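Local coordinates for protein iron transport multicopper oxidase FET3 (Saccharomyces cerevisiae, PDB 1ZPU) that oxidises ferrous to ferric iron with molecular oxygen at the cell surface for high-affinity iron uptake, using four copper ions, and also oxidises cuprous copper, at residues N15-K20 and P167-V172; E141-L146 and G196-Q201; T219-V224 and Q303-E308. One frame throughout, in Å; residues are numbered along the deposited sequence.

Contact 1 (N15-K20 and P167-V172). With MAN (alpha-D-mannopyranose), chain H; NAG (2-acetamido-2-deoxy-beta-D-glucopyranose), chain B; NAG (2-acetamido-2-deoxy-beta-D-glucopyranose), chain C.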
# COMPACT_ATOMS: atom_id res chain seq x y z
N ASN A 15 21.43 8.43 -10.06
CA ASN A 15 20.96 7.92 -11.33
C ASN A 15 20.50 6.49 -11.11
O ASN A 15 21.25 5.56 -11.34
CB ASN A 15 22.04 8.02 -12.41
CG ASN A 15 21.50 7.70 -13.79
OD1 ASN A 15 20.53 6.95 -13.91
ND2 ASN A 15 22.12 8.26 -14.83
N VAL A 16 19.27 6.34 -10.64
CA VAL A 16 18.72 5.05 -10.25
C VAL A 16 18.51 4.16 -11.47
O VAL A 16 18.89 2.99 -11.51
CB VAL A 16 17.36 5.27 -9.59
CG1 VAL A 16 16.71 3.93 -9.21
CG2 VAL A 16 17.52 6.19 -8.39
N ASP A 17 17.87 4.77 -12.45
CA ASP A 17 17.53 4.21 -13.74
C ASP A 17 18.72 3.62 -14.49
O ASP A 17 18.64 2.51 -15.05
CB ASP A 17 17.00 5.36 -14.60
CG ASP A 17 15.77 4.99 -15.27
OD1 ASP A 17 15.37 3.85 -14.97
OD2 ASP A 17 15.19 5.78 -16.05
N GLY A 18 19.80 4.38 -14.49
CA GLY A 18 20.85 4.19 -15.44
C GLY A 18 20.81 5.27 -16.51
O GLY A 18 21.77 5.42 -17.27
N LEU A 19 19.72 6.03 -16.57
CA LEU A 19 19.59 7.03 -17.64
C LEU A 19 19.18 8.47 -17.30
O LEU A 19 18.88 9.26 -18.21
CB LEU A 19 18.74 6.49 -18.81
CG LEU A 19 17.65 5.44 -18.75
CD1 LEU A 19 17.12 5.38 -20.14
CD2 LEU A 19 18.17 4.05 -18.38
N LYS A 20 19.19 8.83 -16.02
CA LYS A 20 18.86 10.20 -15.62
C LYS A 20 19.35 10.47 -14.22
O LYS A 20 18.85 9.89 -13.26
CB LYS A 20 17.35 10.41 -15.68
CG LYS A 20 16.92 11.72 -16.33
CD LYS A 20 17.38 12.95 -15.54
CE LYS A 20 16.99 14.26 -16.24
NZ LYS A 20 15.50 14.41 -16.31
N PRO A 167 5.45 6.25 -16.36
CA PRO A 167 6.81 6.08 -15.82
C PRO A 167 7.81 5.78 -16.93
O PRO A 167 7.41 5.49 -18.05
CB PRO A 167 6.68 4.87 -14.90
CG PRO A 167 5.47 4.17 -15.32
CD PRO A 167 4.58 5.10 -16.06
N GLN A 168 9.11 5.86 -16.64
CA GLN A 168 10.11 5.74 -17.68
C GLN A 168 10.75 4.38 -17.75
O GLN A 168 11.24 4.00 -18.81
CB GLN A 168 11.16 6.83 -17.54
CG GLN A 168 10.75 8.17 -18.19
CD GLN A 168 9.49 8.75 -17.58
OE1 GLN A 168 9.52 9.36 -16.51
NE2 GLN A 168 8.36 8.55 -18.25
N ASN A 169 10.72 3.64 -16.64
CA ASN A 169 11.32 2.31 -16.56
C ASN A 169 10.86 1.53 -15.35
O ASN A 169 10.43 2.10 -14.35
CB ASN A 169 12.85 2.42 -16.48
CG ASN A 169 13.51 2.30 -17.83
OD1 ASN A 169 13.26 1.34 -18.60
ND2 ASN A 169 14.36 3.27 -18.14
N LEU A 170 10.99 0.21 -15.45
CA LEU A 170 10.89 -0.67 -14.28
C LEU A 170 12.25 -0.81 -13.61
O LEU A 170 13.28 -0.91 -14.28
CB LEU A 170 10.37 -2.06 -14.69
CG LEU A 170 8.91 -2.12 -15.16
CD1 LEU A 170 8.46 -3.53 -15.46
CD2 LEU A 170 8.00 -1.49 -14.12
N ILE A 171 12.26 -0.82 -12.28
CA ILE A 171 13.48 -1.03 -11.52
C ILE A 171 13.35 -2.16 -10.48
O ILE A 171 12.24 -2.52 -10.09
CB ILE A 171 13.96 0.28 -10.88
CG1 ILE A 171 12.84 0.90 -10.03
CG2 ILE A 171 14.40 1.24 -11.96
CD1 ILE A 171 13.32 1.96 -9.12
N VAL A 172 14.49 -2.75 -10.11
CA VAL A 172 14.60 -3.72 -9.01
C VAL A 172 15.71 -3.28 -8.09
O VAL A 172 16.79 -2.90 -8.57
CB VAL A 172 14.96 -5.19 -9.45
CG1 VAL A 172 13.82 -6.10 -9.24
CG2 VAL A 172 15.49 -5.28 -10.89
C1 MAN H . 15.26 4.43 -22.91
C2 MAN H . 14.59 3.20 -22.31
C3 MAN H . 13.12 3.46 -22.00
C4 MAN H . 12.97 4.75 -21.22
C5 MAN H . 13.61 5.91 -21.96
C6 MAN H . 13.52 7.17 -21.12
O2 MAN H . 15.23 2.88 -21.11
O3 MAN H . 12.59 2.40 -21.23
O4 MAN H . 11.62 5.04 -21.01
O5 MAN H . 14.98 5.60 -22.16
O6 MAN H . 14.26 8.17 -21.78
C1 NAG B . 20.75 -1.74 -18.06
C2 NAG B . 21.38 -0.40 -17.66
C3 NAG B . 20.83 0.78 -18.46
C4 NAG B . 20.80 0.52 -19.96
C5 NAG B . 20.13 -0.84 -20.16
C6 NAG B . 20.13 -1.30 -21.60
C7 NAG B . 21.76 0.21 -15.27
C8 NAG B . 23.18 -0.29 -15.17
N2 NAG B . 21.01 -0.13 -16.31
O3 NAG B . 21.58 1.95 -18.23
O4 NAG B . 20.08 1.57 -20.58
O5 NAG B . 20.88 -1.80 -19.45
O6 NAG B . 21.48 -1.59 -21.90
O7 NAG B . 21.27 0.90 -14.38
C1 NAG C . 20.85 2.33 -21.53
C2 NAG C . 19.95 2.80 -22.68
C3 NAG C . 20.60 3.86 -23.56
C4 NAG C . 21.27 4.96 -22.76
C5 NAG C . 22.19 4.28 -21.74
C6 NAG C . 22.94 5.27 -20.87
C7 NAG C . 18.40 1.12 -23.56
C8 NAG C . 18.18 0.14 -24.68
N2 NAG C . 19.60 1.69 -23.55
O3 NAG C . 19.63 4.40 -24.43
O4 NAG C . 22.01 5.76 -23.67
O5 NAG C . 21.43 3.45 -20.88
O6 NAG C . 22.07 5.81 -19.90
O7 NAG C . 17.52 1.35 -22.72
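V16 and I171 meet because their torsions send a methyl of each toward the other segment: V16 CG1 stands anti to the backbone N (chi1 177°), while I171 CG1 lies between its backbone N and carbonyl carbon (chi1 55°), and an extended chi2 then puts CD1 at V16. V16 CG1 and I171 CD1 are 3.9 Å apart, and the two side chains cross at about a right angle; W142 of the neighbouring strand also touches V16. The side chains of D17 and N169 cross in the same way, with D17 OD1 3.3 Å from N169 CB. N169 ND2 gives a weak but straight bond to D17 OD2 (3.4 Å, N-H...O 173°), and the stronger polar partner of D17 is H144. N169 ND2 also donates to O2 of the mannose at 3.1 Å, so the amide joins the carboxylate to an N-linked glycan of the protein. L19 extends toward N169 tip to tip, its CD2 3.9 Å from N169 ND2, and its CD1 lies against the same mannose. The turn itself is held by N15 OD1, which accepts from G18 N at 2.7 Å and from K20 N at 3.1 Å, from opposite faces of the amide plane. G18 O accepts a hydrogen bond from O6 of a GlcNAc. Q168 and N169 both face W142 in a classic beta bulge; in the loop 15-20, N15 OD1 and G18 N form an Asx motif, and the contact joins the first and second plastocyanin-like domains of a multicopper oxidase.

Contact 2 (E141-L146 and G196-Q201)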
# COMPACT_ATOMS: atom_id res chain seq x y z
N GLU A 141 8.34 0.92 -10.36
CA GLU A 141 8.56 1.70 -11.59
C GLU A 141 9.37 2.94 -11.22
O GLU A 141 9.47 3.28 -10.04
CB GLU A 141 7.25 2.09 -12.29
CG GLU A 141 6.48 3.24 -11.63
CD GLU A 141 5.78 2.83 -10.34
OE1 GLU A 141 4.70 2.19 -10.42
OE2 GLU A 141 6.34 3.15 -9.24
N TRP A 142 9.94 3.61 -12.22
CA TRP A 142 10.74 4.80 -11.97
C TRP A 142 10.38 5.96 -12.92
O TRP A 142 10.22 5.77 -14.14
CB TRP A 142 12.22 4.43 -12.05
CG TRP A 142 13.12 5.51 -11.62
CD1 TRP A 142 14.01 6.20 -12.38
CD2 TRP A 142 13.22 6.03 -10.30
NE1 TRP A 142 14.67 7.14 -11.62
CE2 TRP A 142 14.20 7.06 -10.34
CE3 TRP A 142 12.58 5.75 -9.09
CZ2 TRP A 142 14.55 7.80 -9.22
CZ3 TRP A 142 12.94 6.50 -7.97
CH2 TRP A 142 13.91 7.51 -8.05
N TYR A 143 10.24 7.16 -12.35
CA TYR A 143 9.97 8.39 -13.11
C TYR A 143 11.21 9.22 -13.19
O TYR A 143 12.06 9.15 -12.30
CB TYR A 143 8.85 9.21 -12.46
CG TYR A 143 7.46 8.63 -12.62
CD1 TYR A 143 7.01 7.62 -11.78
CD2 TYR A 143 6.60 9.08 -13.61
CE1 TYR A 143 5.74 7.07 -11.92
CE2 TYR A 143 5.32 8.53 -13.76
CZ TYR A 143 4.91 7.53 -12.91
OH TYR A 143 3.65 6.98 -13.02
N HIS A 144 11.32 10.02 -14.24
CA HIS A 144 12.45 10.93 -14.43
C HIS A 144 12.18 12.31 -13.87
O HIS A 144 13.09 13.11 -13.73
CB HIS A 144 12.75 11.04 -15.91
CG HIS A 144 13.53 9.89 -16.43
ND1 HIS A 144 14.24 9.94 -17.61
CD2 HIS A 144 13.75 8.66 -15.91
CE1 HIS A 144 14.85 8.78 -17.80
NE2 HIS A 144 14.56 7.99 -16.78
N ASP A 145 10.93 12.59 -13.58
CA ASP A 145 10.56 13.83 -12.95
C ASP A 145 10.03 13.54 -11.56
O ASP A 145 9.43 12.49 -11.33
CB ASP A 145 9.50 14.55 -13.78
CG ASP A 145 10.01 14.95 -15.17
OD1 ASP A 145 10.50 16.10 -15.35
OD2 ASP A 145 9.92 14.09 -16.09
N LEU A 146 10.25 14.46 -10.64
CA LEU A 146 9.74 14.36 -9.28
C LEU A 146 8.22 14.44 -9.27
O LEU A 146 7.61 15.05 -10.15
CB LEU A 146 10.29 15.49 -8.42
CG LEU A 146 11.79 15.60 -8.19
CD1 LEU A 146 12.47 16.33 -9.36
CD2 LEU A 146 11.97 16.37 -6.92
N GLY A 196 6.26 -0.02 -5.66
CA GLY A 196 5.99 1.00 -6.66
C GLY A 196 4.84 1.90 -6.24
O GLY A 196 4.15 1.64 -5.24
N GLY A 197 4.64 2.97 -7.00
CA GLY A 197 3.60 3.93 -6.69
C GLY A 197 2.40 3.81 -7.62
O GLY A 197 1.34 4.39 -7.38
N PHE A 198 2.55 3.05 -8.69
CA PHE A 198 1.53 3.04 -9.72
C PHE A 198 1.29 1.64 -10.26
O PHE A 198 0.30 1.01 -9.96
CB PHE A 198 1.93 4.02 -10.84
CG PHE A 198 0.98 4.08 -12.01
CD1 PHE A 198 -0.34 3.69 -11.90
CD2 PHE A 198 1.42 4.61 -13.22
CE1 PHE A 198 -1.22 3.78 -13.00
CE2 PHE A 198 0.55 4.69 -14.33
CZ PHE A 198 -0.76 4.28 -14.21
N VAL A 199 2.25 1.15 -11.02
CA VAL A 199 2.02 0.08 -11.97
C VAL A 199 2.14 -1.36 -11.41
O VAL A 199 3.10 -1.70 -10.73
CB VAL A 199 2.97 0.37 -13.15
CG1 VAL A 199 3.68 -0.87 -13.66
CG2 VAL A 199 2.25 1.12 -14.23
N SER A 200 1.16 -2.21 -11.67
CA SER A 200 1.30 -3.65 -11.36
C SER A 200 2.40 -4.30 -12.21
O SER A 200 2.66 -3.87 -13.33
CB SER A 200 0.01 -4.40 -11.67
OG SER A 200 -1.11 -3.94 -10.94
N GLN A 201 3.01 -5.36 -11.71
CA GLN A 201 4.04 -6.02 -12.50
C GLN A 201 3.84 -7.50 -12.57
O GLN A 201 3.39 -8.13 -11.60
CB GLN A 201 5.42 -5.75 -11.92
CG GLN A 201 5.83 -4.29 -11.91
CD GLN A 201 7.29 -4.13 -11.61
OE1 GLN A 201 8.10 -5.02 -11.91
NE2 GLN A 201 7.66 -3.02 -11.00
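Y143 and F198 cross at about a right angle, the phenol oxygen arriving obliquely at the F198 ring with Y143 OH 3.3 Å from F198 CD2. One face of that ring carries V199 CG2, 3.7 Å above the ring plane and displaced toward the rim. W467 packs edge-to-face with both aromatic rings, and its NE1 is hydrogen-bonded to Y143 OH, which also has P165 O as a partner. This is the second plastocyanin-like domain, a cupredoxin-type fold, where strand 133-142 ends beside the loop between strands 187-194 and 201-205. That loop faces the copper-binding region of the third such domain: the side chains of F198 and the type 1 copper ligand H468 are about 5 Å apart, and the F198 side chain is about 7 Å from a bound copper ion. G197 adds a backbone hydrogen bond to E466, at the start of the helix that holds H468. E141 folds its side chain into the same loop. CG sits between the backbone N and the carbonyl carbon (chi1 76°), and a bend at chi2 (-74°) then turns CD, from which both carboxylate oxygens reach backbone N-H groups of three consecutive residues. Such a buried carboxylate, met by three N-H donors, is probably ionised, and its bonds would fix the path of the glycine-containing loop. G196 CA passes 3.4 Å from E141 OE2. The same OE2 accepts from G197 N at 2.8 Å on its syn side, close to the carboxylate plane. E141 OE1 takes two donors: V199 N, at 2.7 Å and nearly in line with the C-O bond, and F198 N, at 2.9 Å from above the carboxylate plane.

Contact 3 (T219-V224 and Q303-E308). With NAG (2-acetamido-2-deoxy-beta-D-glucopyranose), chain I.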
# COMPACT_ATOMS: atom_id res chain seq x y z
N THR A 219 1.20 -16.36 6.16
CA THR A 219 1.78 -17.62 5.66
C THR A 219 0.73 -18.47 4.96
O THR A 219 -0.40 -18.64 5.44
CB THR A 219 2.43 -18.50 6.77
OG1 THR A 219 3.39 -17.74 7.52
CG2 THR A 219 3.15 -19.71 6.17
N THR A 220 1.12 -19.03 3.82
CA THR A 220 0.20 -19.78 2.99
C THR A 220 0.64 -21.25 2.83
O THR A 220 1.78 -21.60 3.14
CB THR A 220 -0.03 -19.04 1.63
OG1 THR A 220 -1.12 -19.64 0.92
CG2 THR A 220 1.19 -19.09 0.74
N GLU A 221 -0.28 -22.11 2.39
CA GLU A 221 0.08 -23.46 1.93
C GLU A 221 0.81 -23.31 0.61
O GLU A 221 0.46 -22.44 -0.20
CB GLU A 221 -1.16 -24.33 1.68
CG GLU A 221 -2.12 -24.48 2.87
CD GLU A 221 -1.70 -25.55 3.88
OE1 GLU A 221 -0.58 -26.12 3.76
OE2 GLU A 221 -2.49 -25.80 4.82
N LYS A 222 1.82 -24.15 0.40
CA LYS A 222 2.63 -24.12 -0.82
C LYS A 222 1.77 -24.09 -2.08
O LYS A 222 0.96 -25.00 -2.30
CB LYS A 222 3.52 -25.38 -0.86
CG LYS A 222 4.40 -25.58 0.35
CD LYS A 222 5.58 -26.45 -0.02
CE LYS A 222 6.63 -26.41 1.06
NZ LYS A 222 7.99 -26.72 0.53
N ASN A 223 1.92 -23.05 -2.91
CA ASN A 223 1.31 -23.05 -4.25
C ASN A 223 2.36 -22.75 -5.31
O ASN A 223 2.96 -21.67 -5.32
CB ASN A 223 0.14 -22.06 -4.36
CG ASN A 223 -0.85 -22.39 -5.52
OD1 ASN A 223 -0.45 -22.60 -6.68
ND2 ASN A 223 -2.15 -22.38 -5.20
N VAL A 224 2.58 -23.71 -6.21
CA VAL A 224 3.58 -23.60 -7.27
C VAL A 224 3.04 -22.83 -8.49
O VAL A 224 1.95 -23.10 -8.96
CB VAL A 224 4.10 -25.00 -7.69
CG1 VAL A 224 5.11 -24.89 -8.80
CG2 VAL A 224 4.72 -25.71 -6.50
N GLN A 303 -4.24 -20.40 0.23
CA GLN A 303 -4.80 -20.98 1.45
C GLN A 303 -3.91 -20.69 2.65
O GLN A 303 -2.83 -21.27 2.77
CB GLN A 303 -5.00 -22.47 1.30
CG GLN A 303 -5.92 -22.84 0.16
CD GLN A 303 -5.87 -24.30 -0.19
OE1 GLN A 303 -5.89 -24.66 -1.36
NE2 GLN A 303 -5.79 -25.16 0.82
N PRO A 304 -4.34 -19.77 3.53
CA PRO A 304 -3.65 -19.46 4.77
C PRO A 304 -3.22 -20.70 5.54
O PRO A 304 -3.99 -21.66 5.64
CB PRO A 304 -4.71 -18.71 5.57
CG PRO A 304 -5.49 -18.01 4.53
CD PRO A 304 -5.53 -18.92 3.34
N TYR A 305 -2.00 -20.68 6.07
CA TYR A 305 -1.51 -21.78 6.90
C TYR A 305 -2.32 -21.90 8.18
O TYR A 305 -2.67 -23.00 8.60
CB TYR A 305 -0.02 -21.60 7.22
CG TYR A 305 0.63 -22.80 7.87
CD1 TYR A 305 0.93 -23.95 7.14
CD2 TYR A 305 0.97 -22.77 9.23
CE1 TYR A 305 1.53 -25.05 7.73
CE2 TYR A 305 1.56 -23.87 9.83
CZ TYR A 305 1.84 -25.00 9.08
OH TYR A 305 2.44 -26.10 9.69
N GLU A 306 -2.61 -20.77 8.82
CA GLU A 306 -3.58 -20.73 9.91
C GLU A 306 -4.97 -20.48 9.34
O GLU A 306 -5.32 -19.35 9.00
CB GLU A 306 -3.21 -19.69 10.97
CG GLU A 306 -2.18 -20.18 11.98
CD GLU A 306 -1.45 -19.04 12.68
OE1 GLU A 306 -1.34 -17.93 12.08
OE2 GLU A 306 -0.99 -19.25 13.82
N LYS A 307 -5.73 -21.56 9.22
CA LYS A 307 -7.09 -21.50 8.69
C LYS A 307 -8.00 -20.70 9.60
O LYS A 307 -8.01 -20.90 10.82
CB LYS A 307 -7.69 -22.90 8.52
CG LYS A 307 -7.11 -23.72 7.38
CD LYS A 307 -7.77 -25.11 7.33
CE LYS A 307 -6.69 -26.14 7.00
NZ LYS A 307 -7.18 -27.16 6.03
N GLU A 308 -8.78 -19.81 9.01
CA GLU A 308 -9.85 -19.15 9.71
C GLU A 308 -11.11 -19.25 8.85
O GLU A 308 -11.10 -18.86 7.69
CB GLU A 308 -9.48 -17.69 10.02
CG GLU A 308 -8.51 -17.53 11.22
CD GLU A 308 -7.85 -16.13 11.32
OE1 GLU A 308 -8.22 -15.21 10.54
OE2 GLU A 308 -6.95 -15.96 12.18
C1 NAG I . -3.07 -23.08 -6.08
C2 NAG I . -4.10 -23.48 -5.03
C3 NAG I . -5.38 -24.06 -5.66
C4 NAG I . -5.81 -23.52 -7.03
C5 NAG I . -4.68 -22.81 -7.79
C6 NAG I . -5.20 -21.71 -8.70
C7 NAG I . -3.06 -24.16 -2.84
C8 NAG I . -2.97 -22.73 -2.34
N2 NAG I . -3.49 -24.41 -4.09
O3 NAG I . -6.47 -23.87 -4.78
O4 NAG I . -6.32 -24.64 -7.74
O5 NAG I . -3.76 -22.19 -6.92
O6 NAG I . -4.20 -20.73 -8.92
O7 NAG I . -2.72 -25.07 -2.09
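E221 lies across Q303, and its side chain can be followed outward. CB is 3.7 Å from Q303 O. CG, set beside the backbone N and anti to the carbonyl carbon (chi1 -56°), lies 3.3 Å from Q303 O and also touches Q303 CB. The chain then bends at chi2, and OE1 ends obliquely to the Y305 ring, 4.3 Å from Y305 CD1. E221 OE2 stays 5.0 Å from K307 NZ, too far for a salt bridge. The backbones do the binding: E221 N donates to Q303 O at 2.7 Å, nearly in line with the carbonyl bond, and Y305 N donates to T219 O at 2.7 Å. T220 and P304 between them form the non-hydrogen-bonded pair of a single antiparallel bridge. T220 OG1 lies 3.0 Å from Q303 O, a weak bond at most. The side chains of T219 and Y305 lie side by side, with T219 CG2 3.8 Å from Y305 CB. Two residues beyond E221, N223 ND2 is bonded covalently to C1 of a GlcNAc, which also lies beside Q303. Both strong bonds join main chains and the side chains add weak or apolar contacts, so the loop binds edge strand 218-225 chiefly through its backbone.

How the contacts relate
All three contacts touch one six-stranded sheet of the second plastocyanin-like domain. Contacts 1 and 2 lie close together, their centres about 9 Å apart, on neighbouring strands 169-172 and 133-142, and they touch where the two strands pair. Contact 3 is at the other margin, on strand 218-225, its centre about 35 Å from that of contact 1 and about 31 Å from that of contact 2. Along the chain the segments of contacts 1 and 2 alternate, and both close before contact 3 opens. One edge of the sheet thus receives a loop from the first domain, the other the long loop between strands 271-277 and 316-326, while contact 2 faces the copper-binding third domain.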